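Local coordinates for protein triacylglycerol lipase (Clostridium botulinum, PDB 5AH1) that hydrolyses synthetic polyesters and probably triacylglycerols, as a zinc-binding alpha/beta-hydrolase, at residues A[326-330]-A[446-452]. Where two conformers were deposited one is given. Residues are numbered along the deposited sequence.
Sequences VYYFS and FLSNLSR
L450 lays its CD2 methyl over the ring face of Y327, a CH-pi contact 3.9 Å from the ring centroid and 5° off the normal. In this alpha/beta-hydrolase fold, Y327 and F329 belong to strand 327-331 of the central parallel sheet; they alternate with Y328, which turns to the opposite face and meets W415. The covering segment is the C-terminal end of helix 437-448 and the residues that follow, extended from L450 on. L450 N still bonds L447 O (3.1 Å), but by L450 psi has opened to 127°, and the chain runs on past Y327, with CA atoms of Y327 and L450 8.4 Å apart. CA-to-CB of both strand aromatics, chi1 m and chi2 -85°, points toward 446-452. F446, chi1 t, turns its ring edge to the F329 face in an offset edge-to-face pair, centroids 5.9 Å apart, planes at 83°. L450 CD2 also meets the edge of F329, 4.0 Å from F329 CZ, while L447 CD2 lies 4.0 Å from F329 CE2. Beyond L450, Y327 OH lies 2.9 Å from S451 O, within hydrogen-bonding distance, and water 1 accepts from S451 N at 2.9 Å while donating a weak bond to Y327 OH at 3.4 Å.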
ATOM      1  N   VAL A 326     -17.206   3.900   9.047  1.00  9.27           N
ATOM      2  CA  VAL A 326     -16.057   4.404   8.317  1.00  9.43           C
ATOM      3  C   VAL A 326     -16.405   4.492   6.831  1.00  9.05           C
ATOM      4  O   VAL A 326     -17.047   3.586   6.276  1.00  9.91           O
ATOM      5  CB  VAL A 326     -14.841   3.438   8.530  1.00  9.25           C
ATOM      6  CG1 VAL A 326     -13.618   3.886   7.736  1.00  9.31           C
ATOM      7  CG2 VAL A 326     -14.509   3.305  10.009  1.00  9.18           C
ATOM      8  N   TYR A 327     -15.960   5.565   6.184  1.00  8.65           N
ATOM      9  CA  TYR A 327     -16.085   5.685   4.733  1.00  8.43           C
ATOM     10  C   TYR A 327     -14.923   4.972   4.053  1.00  8.54           C
ATOM     11  O   TYR A 327     -13.785   5.169   4.441  1.00  9.68           O
ATOM     12  CB  TYR A 327     -16.074   7.164   4.314  1.00  9.66           C
ATOM     13  CG  TYR A 327     -17.261   7.968   4.766  1.00 10.75           C
ATOM     14  CD1 TYR A 327     -18.425   7.985   4.031  1.00 11.68           C
ATOM     15  CD2 TYR A 327     -17.200   8.732   5.927  1.00 11.05           C
ATOM     16  CE1 TYR A 327     -19.508   8.754   4.441  1.00 13.21           C
ATOM     17  CE2 TYR A 327     -18.266   9.474   6.351  1.00 13.15           C
ATOM     18  CZ  TYR A 327     -19.414   9.480   5.611  1.00 13.70           C
ATOM     19  OH  TYR A 327     -20.478  10.238   6.037  1.00 16.03           O
ATOM     20  N   TYR A 328     -15.209   4.199   3.016  1.00  8.29           N
ATOM     21  CA  TYR A 328     -14.170   3.504   2.259  1.00  7.35           C
ATOM     22  C   TYR A 328     -14.212   3.952   0.807  1.00  7.87           C
ATOM     23  O   TYR A 328     -15.269   3.986   0.179  1.00  9.03           O
ATOM     24  CB  TYR A 328     -14.327   1.970   2.352  1.00  8.01           C
ATOM     25  CG  TYR A 328     -14.078   1.430   3.739  1.00  7.94           C
ATOM     26  CD1 TYR A 328     -15.071   1.415   4.694  1.00  8.13           C
ATOM     27  CD2 TYR A 328     -12.848   0.882   4.080  1.00  7.64           C
ATOM     28  CE1 TYR A 328     -14.840   0.947   5.976  1.00  7.54           C
ATOM     29  CE2 TYR A 328     -12.614   0.409   5.346  1.00  8.01           C
ATOM     30  CZ  TYR A 328     -13.614   0.406   6.285  1.00  7.35           C
ATOM     31  OH  TYR A 328     -13.429  -0.042   7.569  1.00  8.82           O
ATOM     32  N   PHE A 329     -13.045   4.325   0.301  1.00  7.28           N
ATOM     33  CA  PHE A 329     -12.863   4.721  -1.090  1.00  7.62           C
ATOM     34  C   PHE A 329     -11.802   3.865  -1.707  1.00  7.67           C
ATOM     35  O   PHE A 329     -10.774   3.645  -1.099  1.00  8.24           O
ATOM     36  CB  PHE A 329     -12.442   6.197  -1.172  1.00  8.63           C
ATOM     37  CG  PHE A 329     -13.459   7.125  -0.589  1.00  8.60           C
ATOM     38  CD1 PHE A 329     -14.537   7.571  -1.355  1.00  9.82           C
ATOM     39  CD2 PHE A 329     -13.371   7.518   0.734  1.00 10.01           C
ATOM     40  CE1 PHE A 329     -15.489   8.403  -0.818  1.00 10.41           C
ATOM     41  CE2 PHE A 329     -14.324   8.338   1.276  1.00 11.42           C
ATOM     42  CZ  PHE A 329     -15.390   8.778   0.511  1.00 11.09           C
ATOM     43  N   SER A 330     -12.019   3.466  -2.945  1.00  7.90           N
ATOM     44  CA  SER A 330     -10.998   2.734  -3.691  1.00  7.99           C
ATOM     45  C   SER A 330     -10.743   3.378  -5.040  1.00  8.38           C
ATOM     46  O   SER A 330     -11.677   3.785  -5.747  1.00 10.02           O
ATOM     47  CB  SER A 330     -11.411   1.285  -3.901  1.00  8.88           C
ATOM     48  OG  SER A 330     -12.664   1.250  -4.553  1.00 10.40           O
ATOM     49  N   PHE A 446     -11.870  17.125  -0.890  1.00 10.27           N
ATOM     50  CA  PHE A 446     -13.013  16.227  -0.979  1.00 10.03           C
ATOM     51  C   PHE A 446     -13.249  15.558   0.380  1.00  9.89           C
ATOM     52  O   PHE A 446     -14.359  15.591   0.909  1.00 10.07           O
ATOM     53  CB  PHE A 446     -12.743  15.210  -2.105  1.00  9.86           C
ATOM     54  CG  PHE A 446     -13.846  14.191  -2.335  1.00 10.37           C
ATOM     55  CD1 PHE A 446     -13.930  13.047  -1.560  1.00 10.47           C
ATOM     56  CD2 PHE A 446     -14.760  14.361  -3.361  1.00 10.51           C
ATOM     57  CE1 PHE A 446     -14.918  12.098  -1.787  1.00 12.36           C
ATOM     58  CE2 PHE A 446     -15.745  13.415  -3.593  1.00 11.46           C
ATOM     59  CZ  PHE A 446     -15.825  12.282  -2.811  1.00 12.26           C
ATOM     60  N   LEU A 447     -12.203  14.956   0.951  1.00  9.52           N
ATOM     61  CA  LEU A 447     -12.337  14.236   2.212  1.00  9.94           C
ATOM     62  C   LEU A 447     -12.795  15.129   3.377  1.00  9.29           C
ATOM     63  O   LEU A 447     -13.484  14.674   4.307  1.00  9.41           O
ATOM     64  CB  LEU A 447     -11.019  13.535   2.562  1.00  9.40           C
ATOM     65  CG  LEU A 447     -10.611  12.393   1.626  1.00  9.55           C
ATOM     66  CD1 LEU A 447      -9.204  11.917   1.973  1.00 11.08           C
ATOM     67  CD2 LEU A 447     -11.583  11.220   1.692  1.00 10.14           C
ATOM     68  N   SER A 448     -12.417  16.404   3.336  1.00  9.67           N
ATOM     69  CA  SER A 448     -12.787  17.348   4.397  1.00  9.49           C
ATOM     70  C   SER A 448     -14.301  17.614   4.475  1.00  9.22           C
ATOM     71  O   SER A 448     -14.786  18.121   5.486  1.00  9.61           O
ATOM     72  CB  SER A 448     -12.057  18.683   4.214  1.00 10.29           C
ATOM     73  OG  SER A 448     -12.707  19.512   3.264  1.00 10.86           O
ATOM     74  N   ASN A 449     -15.042  17.251   3.432  1.00  9.44           N
ATOM     75  CA  ASN A 449     -16.487  17.432   3.433  1.00  9.58           C
ATOM     76  C   ASN A 449     -17.244  16.308   4.126  1.00  9.87           C
ATOM     77  O   ASN A 449     -18.422  16.464   4.405  1.00 10.97           O
ATOM     78  CB  ASN A 449     -17.033  17.562   2.025  1.00 10.86           C
ATOM     79  CG  ASN A 449     -16.513  18.766   1.309  1.00 11.24           C
ATOM     80  OD1 ASN A 449     -16.858  19.906   1.632  1.00 11.99           O
ATOM     81  ND2 ASN A 449     -15.684  18.529   0.317  1.00 13.48           N
ATOM     82  N   LEU A 450     -16.592  15.173   4.370  1.00  9.60           N
ATOM     83  CA  LEU A 450     -17.307  14.013   4.872  1.00 10.64           C
ATOM     84  C   LEU A 450     -17.938  14.248   6.230  1.00 12.14           C
ATOM     85  O   LEU A 450     -17.260  14.643   7.176  1.00 13.78           O
ATOM     86  CB  LEU A 450     -16.368  12.818   4.960  1.00  9.83           C
ATOM     87  CG  LEU A 450     -15.884  12.272   3.620  1.00 10.54           C
ATOM     88  CD1 LEU A 450     -14.720  11.326   3.882  1.00 10.13           C
ATOM     89  CD2 LEU A 450     -16.994  11.574   2.841  1.00 10.65           C
ATOM     90  N   SER A 451     -19.238  13.978   6.326  0.62 12.48           N
ATOM     91  CA  SER A 451     -19.994  14.233   7.547  0.62 15.54           C
ATOM     92  C   SER A 451     -19.947  13.046   8.514  0.62 17.69           C
ATOM     93  O   SER A 451     -19.471  11.956   8.183  0.62 16.39           O
ATOM     94  CB  SER A 451     -21.441  14.584   7.207  0.62 17.84           C
ATOM     95  OG  SER A 451     -22.065  13.520   6.523  0.62 18.52           O
ATOM     96  N   ARG A 452     -20.451  13.271   9.722  1.00 20.55           N
ATOM     97  CA  ARG A 452     -20.301  12.309  10.807  1.00 25.81           C
ATOM     98  C   ARG A 452     -21.175  11.070  10.598  1.00 26.66           C
ATOM     99  O   ARG A 452     -22.253  11.147   9.988  1.00 27.07           O
ATOM    100  CB  ARG A 452     -20.675  12.974  12.132  1.00 30.38           C
ATOM    101  CG  ARG A 452     -22.185  13.085  12.329  1.00 34.84           C
ATOM    102  CD  ARG A 452     -22.571  13.985  13.495  1.00 38.94           C
ATOM    103  NE  ARG A 452     -22.498  13.312  14.794  1.00 42.25           N
ATOM    104  CZ  ARG A 452     -23.414  12.465  15.262  1.00 44.32           C
ATOM    105  NH1 ARG A 452     -24.482  12.152  14.530  1.00 45.11           N
ATOM    106  NH2 ARG A 452     -23.258  11.916  16.462  1.00 44.83           N
TER
HETATM  107  O   HOH W   1     -20.580  12.901   3.944  1.00 18.54           O